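Local coordinates for protein farnesyl diphosphate phosphatase YisP (Bacillus subtilis subsp. subtilis, PDB 3WE9) that hydrolyses farnesyl diphosphate to farnesol and diphosphate, a reaction that supports biofilm formation, at residues R176-R179 with Q180-Q183. Residues are numbered along the deposited sequence; the frame is centred on the assembly and turned at random.
Sequences RIPR and QVMQ
Over one face of the Arg179 guanidinium lies Met182 SD, 4.0 Å from Arg179 NE, while the carbonyl oxygen of Ile177 meets the edge of the group in its plane. There Arg179 NH1 donates to a lone pair of Ile177 O at 2.8 Å; the chain bends at chi2 (48°), back toward Ile177, bringing that edge to the carbonyl. Lys174 O is a second acceptor for NH1, and Glu189 forms a salt bridge with NE; together these partners fix the rotation of the flat group, and arginine's several N-H groups suit it to serve them all. Replacement by an alanine would probably leave Glu189 without its positive mate, Ile177 O without the NH1 donor and the Met182 thioether without its neighbour. The setting is the N-terminus of helix 179-185 in an all-helical squalene/phytoene synthase fold, with Pro178 as N-cap residue. Proline suits this place, since its ring restricts phi and an N-cap residue's own N-H is not needed for the helix's i+4 to i bonds. Its carbonyl oxygen accepts a nearly straight bond from Met182 N (3.0 Å, 164°) and a weak one from Val181 N; the following bond of the first turn, Gln183 N to Arg179 O, is 2.9 Å long. Pro178 CB packs alongside Val181 CG2 at 3.6 Å, and compact, beta-branched Val181 also touches Leu118 and Thr204. Unbranched and flexible, Met182 runs beside the Arg179 chain and crosses buried, beta-branched Ile177 at about a right angle, its CG 3.6 Å from Ile177 CG2, with Leu192 touching all three side chains.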
loop_
_atom_site.group_PDB
_atom_site.type_symbol
_atom_site.label_atom_id
_atom_site.label_comp_id
_atom_site.label_asym_id
_atom_site.label_seq_id
_atom_site.Cartn_x
_atom_site.Cartn_y
_atom_site.Cartn_z
ATOM N N ARG A 176 -3.186 13.662 8.977
ATOM C CA ARG A 176 -2.119 12.692 9.193
ATOM C C ARG A 176 -0.716 13.294 9.174
ATOM O O ARG A 176 0.249 12.620 9.534
ATOM C CB ARG A 176 -2.243 11.537 8.187
ATOM C CG ARG A 176 -3.572 10.777 8.327
ATOM C CD ARG A 176 -3.600 9.489 7.504
ATOM N NE ARG A 176 -4.940 8.896 7.427
ATOM C CZ ARG A 176 -5.615 8.390 8.461
ATOM N NH1 ARG A 176 -5.090 8.390 9.675
ATOM N NH2 ARG A 176 -6.828 7.887 8.278
ATOM N N ILE A 177 -0.596 14.557 8.763
ATOM C CA ILE A 177 0.707 15.225 8.756
ATOM C C ILE A 177 1.088 15.497 10.220
ATOM O O ILE A 177 0.362 16.185 10.941
ATOM C CB ILE A 177 0.659 16.568 8.003
ATOM C CG1 ILE A 177 0.205 16.332 6.558
ATOM C CG2 ILE A 177 2.033 17.236 8.039
ATOM C CD1 ILE A 177 -0.176 17.596 5.828
ATOM N N PRO A 178 2.231 14.955 10.672
ATOM C CA PRO A 178 2.706 15.128 12.049
ATOM C C PRO A 178 2.988 16.579 12.424
ATOM O O PRO A 178 3.858 17.226 11.844
ATOM C CB PRO A 178 3.963 14.265 12.089
ATOM C CG PRO A 178 3.710 13.231 11.047
ATOM C CD PRO A 178 3.125 14.050 9.933
ATOM N N ARG A 179 2.249 17.081 13.408
ATOM C CA ARG A 179 2.420 18.457 13.852
ATOM C C ARG A 179 3.824 18.745 14.379
ATOM O O ARG A 179 4.311 19.875 14.273
ATOM C CB ARG A 179 1.359 18.806 14.904
ATOM C CG ARG A 179 0.091 19.443 14.318
ATOM C CD ARG A 179 -0.465 18.671 13.115
ATOM N NE ARG A 179 -1.649 19.328 12.565
ATOM C CZ ARG A 179 -2.349 18.882 11.527
ATOM N NH1 ARG A 179 -1.995 17.761 10.894
ATOM N NH2 ARG A 179 -3.418 19.559 11.122
ATOM N N GLN A 180 4.478 17.737 14.950
ATOM C CA GLN A 180 5.835 17.936 15.457
ATOM C C GLN A 180 6.813 18.087 14.296
ATOM O O GLN A 180 7.816 18.789 14.410
ATOM C CB GLN A 180 6.269 16.769 16.349
ATOM C CG GLN A 180 5.644 16.780 17.734
ATOM C CD GLN A 180 5.871 18.094 18.450
ATOM O OE1 GLN A 180 7.012 18.494 18.697
ATOM N NE2 GLN A 180 4.784 18.783 18.781
ATOM N N VAL A 181 6.528 17.423 13.182
ATOM C CA VAL A 181 7.392 17.537 12.014
ATOM C C VAL A 181 7.145 18.918 11.392
ATOM O O VAL A 181 8.083 19.608 11.000
ATOM C CB VAL A 181 7.098 16.422 10.973
ATOM C CG1 VAL A 181 7.925 16.652 9.711
ATOM C CG2 VAL A 181 7.442 15.054 11.566
ATOM N N MET A 182 5.883 19.325 11.321
ATOM C CA MET A 182 5.560 20.638 10.784
ATOM C C MET A 182 6.296 21.712 11.585
ATOM O O MET A 182 6.897 22.625 11.014
ATOM C CB MET A 182 4.055 20.898 10.865
ATOM C CG MET A 182 3.227 20.171 9.819
ATOM S SD MET A 182 1.482 20.155 10.254
ATOM C CE MET A 182 1.060 21.917 10.188
ATOM N N GLN A 183 6.255 21.581 12.907
ATOM C CA GLN A 183 6.893 22.545 13.802
ATOM C C GLN A 183 8.398 22.637 13.598
ATOM O O GLN A 183 8.982 23.706 13.737
ATOM C CB GLN A 183 6.592 22.187 15.264
ATOM C CG GLN A 183 7.146 23.196 16.274
ATOM C CD GLN A 183 6.742 22.881 17.710
ATOM O OE1 GLN A 183 7.033 21.803 18.230
ATOM N NE2 GLN A 183 6.066 23.828 18.354
#